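Local coordinates for protein Cas13d (PDB 6IV9) that binds a CRISPR RNA as a Cas13d effector and, through its two HEPN domains, probably matures that RNA and cleaves target RNA, at residues F209-Y219 and Y278-Q289. The protein carries 2 engineered substitutions. Residues are numbered along the deposited sequence; the frame is centred on the assembly and turned at random.
Sequences FMGYLSARNTY and YHMLAIVGQIAQ. Engineered in segment 278-289: Ala288 (natural residue Arg).
Tyr278 reaches from the helix 267-291 to the loop 209-219, where a type I beta turn from Ser214 to Asn217 carries an ST turn: Ser214 OG accepts from Arg216 N. The helix probably belongs to one of the two HEPN domains: its engineered Ala288 stands where an arginine is natural, consistent with the first residue of an R-X4-H motif. With CG anti to the backbone N (chi1 167°), the Tyr278 ring extends toward the loop and its OH donates to Asn217 O at 2.9 Å. The acceptor lies at the ring edge, in plane, whereas the hydroxyl stands above the carbonyl plane of Asn217. A water donating to the same OH also accepts from Ser214 N and Asn217 ND2, tying the hydroxyl to both ends of the turn. Leu213 CD2 meets the ring edge at CE1, while Tyr219 crosses obliquely, CD1 to Tyr278 CD2 3.8 Å, with planes 52° apart; Phe222 stacks on the Tyr278 ring. A phenylalanine at Tyr278 would probably cost Asn217 O this donor and leave the bridging water without its acceptor on the helix, although Tyr314 OH also bonds that carbonyl. Farther along, Leu213 lays CD1 against Leu281 CB (3.7 Å). The bends of Met210 at chi2 and chi3 bring its CE to Val284 CG1 at 3.5 Å, and its SD lies over one face of the Phe209 ring, offset toward the rim; the ring's CZ edge touches Leu281 CD1. Leu194 of helix 168-197 packs on both Met210 and Leu281. Within the turn, Ala215 CB rests on Gln286 CB (3.9 Å). Arg216 NH1 donates to Gln286 OE1 at 2.9 Å, guanidinium and amide planes 66° apart; a water that accepts from Ala215 N donates to this same OE1 at 2.6 Å.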
loop_
_atom_site.group_PDB
_atom_site.type_symbol
_atom_site.label_atom_id
_atom_site.label_comp_id
_atom_site.label_asym_id
_atom_site.label_seq_id
_atom_site.Cartn_x
_atom_site.Cartn_y
_atom_site.Cartn_z
ATOM N N PHE A 209 -18.945 16.527 -2.364
ATOM C CA PHE A 209 -17.685 17.221 -2.685
ATOM C C PHE A 209 -16.952 16.446 -3.774
ATOM O O PHE A 209 -17.021 16.878 -4.890
ATOM C CB PHE A 209 -16.900 17.437 -1.394
ATOM C CG PHE A 209 -15.458 17.825 -1.547
ATOM C CD1 PHE A 209 -15.027 18.545 -2.636
ATOM C CD2 PHE A 209 -14.536 17.476 -0.586
ATOM C CE1 PHE A 209 -13.701 18.904 -2.767
ATOM C CE2 PHE A 209 -13.209 17.828 -0.718
ATOM C CZ PHE A 209 -12.794 18.544 -1.809
ATOM N N MET A 210 -16.314 15.329 -3.459
ATOM C CA MET A 210 -15.543 14.597 -4.496
ATOM C C MET A 210 -16.427 14.001 -5.596
ATOM O O MET A 210 -15.958 13.913 -6.708
ATOM C CB MET A 210 -14.639 13.523 -3.895
ATOM C CG MET A 210 -13.672 14.070 -2.890
ATOM S SD MET A 210 -12.250 14.852 -3.617
ATOM C CE MET A 210 -11.581 13.512 -4.592
ATOM N N GLY A 211 -17.642 13.583 -5.269
ATOM C CA GLY A 211 -18.558 12.946 -6.234
ATOM C C GLY A 211 -18.971 13.839 -7.390
ATOM O O GLY A 211 -19.262 13.303 -8.445
ATOM N N TYR A 212 -19.067 15.148 -7.173
ATOM C CA TYR A 212 -19.536 16.078 -8.230
ATOM C C TYR A 212 -18.383 16.621 -9.073
ATOM O O TYR A 212 -18.648 17.424 -9.948
ATOM C CB TYR A 212 -20.334 17.234 -7.630
ATOM C CG TYR A 212 -21.698 16.863 -7.118
ATOM C CD1 TYR A 212 -22.442 15.867 -7.716
ATOM C CD2 TYR A 212 -22.244 17.513 -6.030
ATOM C CE1 TYR A 212 -23.695 15.520 -7.247
ATOM C CE2 TYR A 212 -23.493 17.176 -5.545
ATOM C CZ TYR A 212 -24.221 16.178 -6.155
ATOM O OH TYR A 212 -25.460 15.856 -5.673
ATOM N N LEU A 213 -17.148 16.255 -8.754
ATOM C CA LEU A 213 -15.998 16.709 -9.567
ATOM C C LEU A 213 -15.939 15.872 -10.844
ATOM O O LEU A 213 -16.401 14.759 -10.827
ATOM C CB LEU A 213 -14.699 16.536 -8.782
ATOM C CG LEU A 213 -14.554 17.372 -7.520
ATOM C CD1 LEU A 213 -13.269 17.033 -6.802
ATOM C CD2 LEU A 213 -14.600 18.847 -7.835
ATOM N N SER A 214 -15.417 16.447 -11.901
ATOM C CA SER A 214 -15.225 15.627 -13.104
ATOM C C SER A 214 -13.940 16.088 -13.767
ATOM O O SER A 214 -13.800 17.289 -13.970
ATOM C CB SER A 214 -16.383 15.728 -14.027
ATOM O OG SER A 214 -16.072 15.069 -15.232
ATOM N N ALA A 215 -13.115 15.142 -14.214
ATOM C CA ALA A 215 -11.850 15.450 -14.914
ATOM C C ALA A 215 -12.165 15.985 -16.312
ATOM O O ALA A 215 -11.266 16.403 -16.984
ATOM C CB ALA A 215 -10.951 14.250 -14.974
ATOM N N ARG A 216 -13.425 15.921 -16.713
ATOM C CA ARG A 216 -13.861 16.394 -18.044
ATOM C C ARG A 216 -14.189 17.886 -17.977
ATOM O O ARG A 216 -14.509 18.460 -19.003
ATOM C CB ARG A 216 -15.014 15.537 -18.559
ATOM C CG ARG A 216 -14.553 14.203 -19.125
ATOM C CD ARG A 216 -15.639 13.196 -19.401
ATOM N NE ARG A 216 -16.342 12.834 -18.187
ATOM C CZ ARG A 216 -15.770 12.354 -17.092
ATOM N NH1 ARG A 216 -14.476 12.101 -17.072
ATOM N NH2 ARG A 216 -16.498 12.136 -16.017
ATOM N N ASN A 217 -14.103 18.471 -16.788
ATOM C CA ASN A 217 -14.308 19.928 -16.631
ATOM C C ASN A 217 -12.958 20.592 -16.379
ATOM O O ASN A 217 -12.225 20.152 -15.509
ATOM C CB ASN A 217 -15.202 20.279 -15.449
ATOM C CG ASN A 217 -16.633 19.859 -15.652
ATOM O OD1 ASN A 217 -17.100 19.800 -16.775
ATOM N ND2 ASN A 217 -17.315 19.542 -14.572
ATOM N N THR A 218 -12.661 21.639 -17.133
ATOM C CA THR A 218 -11.427 22.417 -16.900
ATOM C C THR A 218 -11.629 23.279 -15.654
ATOM O O THR A 218 -12.744 23.408 -15.193
ATOM C CB THR A 218 -11.132 23.392 -18.042
ATOM O OG1 THR A 218 -12.220 24.304 -18.058
ATOM C CG2 THR A 218 -10.971 22.715 -19.382
ATOM N N TYR A 219 -10.562 23.902 -15.177
ATOM C CA TYR A 219 -10.656 24.765 -13.977
ATOM C C TYR A 219 -11.613 25.924 -14.272
ATOM O O TYR A 219 -12.362 26.310 -13.417
ATOM C CB TYR A 219 -9.266 25.216 -13.545
ATOM C CG TYR A 219 -9.213 26.045 -12.291
ATOM C CD1 TYR A 219 -9.516 25.506 -11.060
ATOM C CD2 TYR A 219 -8.862 27.378 -12.338
ATOM C CE1 TYR A 219 -9.470 26.262 -9.909
ATOM C CE2 TYR A 219 -8.815 28.150 -11.197
ATOM C CZ TYR A 219 -9.109 27.590 -9.974
ATOM O OH TYR A 219 -9.052 28.339 -8.850
ATOM N N TYR A 278 -7.175 21.497 -7.733
ATOM C CA TYR A 278 -8.420 21.053 -8.390
ATOM C C TYR A 278 -8.115 19.868 -9.314
ATOM O O TYR A 278 -8.836 18.902 -9.277
ATOM C CB TYR A 278 -8.989 22.183 -9.247
ATOM C CG TYR A 278 -10.062 21.717 -10.191
ATOM C CD1 TYR A 278 -11.248 21.212 -9.708
ATOM C CD2 TYR A 278 -9.885 21.745 -11.557
ATOM C CE1 TYR A 278 -12.236 20.759 -10.555
ATOM C CE2 TYR A 278 -10.867 21.298 -12.419
ATOM C CZ TYR A 278 -12.047 20.803 -11.916
ATOM O OH TYR A 278 -13.027 20.360 -12.733
ATOM N N HIS A 279 -7.049 19.958 -10.092
ATOM C CA HIS A 279 -6.705 18.867 -11.032
ATOM C C HIS A 279 -6.442 17.573 -10.258
ATOM O O HIS A 279 -6.833 16.524 -10.730
ATOM C CB HIS A 279 -5.494 19.278 -11.862
ATOM C CG HIS A 279 -5.808 20.304 -12.894
ATOM N ND1 HIS A 279 -4.857 21.065 -13.488
ATOM C CD2 HIS A 279 -6.975 20.693 -13.427
ATOM C CE1 HIS A 279 -5.420 21.867 -14.342
ATOM N NE2 HIS A 279 -6.699 21.660 -14.324
ATOM N N MET A 280 -5.751 17.672 -9.134
ATOM C CA MET A 280 -5.448 16.468 -8.330
ATOM C C MET A 280 -6.751 15.847 -7.824
ATOM O O MET A 280 -6.931 14.669 -8.006
ATOM C CB MET A 280 -4.536 16.838 -7.157
ATOM C CG MET A 280 -3.163 17.291 -7.592
ATOM S SD MET A 280 -2.088 17.957 -6.311
ATOM C CE MET A 280 -1.617 16.468 -5.441
ATOM N N LEU A 281 -7.646 16.652 -7.264
ATOM C CA LEU A 281 -8.923 16.141 -6.716
ATOM C C LEU A 281 -9.796 15.570 -7.830
ATOM O O LEU A 281 -10.335 14.528 -7.658
ATOM C CB LEU A 281 -9.647 17.291 -6.021
ATOM C CG LEU A 281 -8.894 17.941 -4.875
ATOM C CD1 LEU A 281 -9.737 19.015 -4.234
ATOM C CD2 LEU A 281 -8.474 16.921 -3.856
ATOM N N ALA A 282 -9.888 16.268 -8.946
ATOM C CA ALA A 282 -10.713 15.806 -10.075
ATOM C C ALA A 282 -10.170 14.470 -10.594
ATOM O O ALA A 282 -10.947 13.641 -10.968
ATOM C CB ALA A 282 -10.716 16.855 -11.144
ATOM N N ILE A 283 -8.859 14.316 -10.661
ATOM C CA ILE A 283 -8.272 13.028 -11.128
ATOM C C ILE A 283 -8.621 11.917 -10.135
ATOM O O ILE A 283 -9.026 10.874 -10.558
ATOM C CB ILE A 283 -6.761 13.147 -11.354
ATOM C CG1 ILE A 283 -6.465 13.946 -12.617
ATOM C CG2 ILE A 283 -6.127 11.779 -11.406
ATOM C CD1 ILE A 283 -5.056 14.405 -12.732
ATOM N N VAL A 284 -8.524 12.199 -8.843
ATOM C CA VAL A 284 -8.873 11.190 -7.811
ATOM C C VAL A 284 -10.345 10.822 -7.995
ATOM O O VAL A 284 -10.653 9.666 -7.967
ATOM C CB VAL A 284 -8.608 11.741 -6.403
ATOM C CG1 VAL A 284 -9.300 10.919 -5.341
ATOM C CG2 VAL A 284 -7.129 11.836 -6.111
ATOM N N GLY A 285 -11.202 11.805 -8.222
ATOM C CA GLY A 285 -12.634 11.543 -8.427
ATOM C C GLY A 285 -12.874 10.685 -9.655
ATOM O O GLY A 285 -13.711 9.811 -9.603
ATOM N N GLN A 286 -12.139 10.948 -10.722
ATOM C CA GLN A 286 -12.277 10.185 -11.983
ATOM C C GLN A 286 -11.894 8.721 -11.749
ATOM O O GLN A 286 -12.598 7.848 -12.206
ATOM C CB GLN A 286 -11.433 10.845 -13.067
ATOM C CG GLN A 286 -11.067 9.930 -14.217
ATOM C CD GLN A 286 -12.223 9.625 -15.133
ATOM O OE1 GLN A 286 -13.231 10.298 -15.140
ATOM N NE2 GLN A 286 -12.065 8.582 -15.919
ATOM N N ILE A 287 -10.816 8.481 -11.013
ATOM C CA ILE A 287 -10.390 7.087 -10.726
ATOM C C ILE A 287 -11.488 6.405 -9.913
ATOM O O ILE A 287 -11.827 5.295 -10.214
ATOM C CB ILE A 287 -9.029 7.042 -10.019
ATOM C CG1 ILE A 287 -7.931 7.671 -10.876
ATOM C CG2 ILE A 287 -8.692 5.617 -9.658
ATOM C CD1 ILE A 287 -6.659 7.927 -10.141
ATOM N N ALA A 288 -12.073 7.123 -8.966
ATOM C CA ALA A 288 -13.142 6.563 -8.117
ATOM C C ALA A 288 -14.324 6.146 -8.991
ATOM O O ALA A 288 -14.873 5.109 -8.764
ATOM C CB ALA A 288 -13.550 7.560 -7.078
ATOM N N GLN A 289 -14.624 6.926 -10.020
ATOM C CA GLN A 289 -15.756 6.647 -10.941
ATOM C C GLN A 289 -15.461 5.442 -11.839
ATOM O O GLN A 289 -16.367 4.986 -12.491
ATOM C CB GLN A 289 -16.094 7.894 -11.748
ATOM C CG GLN A 289 -16.704 8.997 -10.911
ATOM C CD GLN A 289 -16.715 10.300 -11.665
ATOM O OE1 GLN A 289 -16.918 10.339 -12.862
ATOM N NE2 GLN A 289 -16.465 11.381 -10.967
HETATM O O HOH W 1 -16.040 10.570 -7.664
HETATM O O HOH W 2 -15.549 19.357 -11.905
HETATM O O HOH W 3 -14.203 12.395 -13.890
#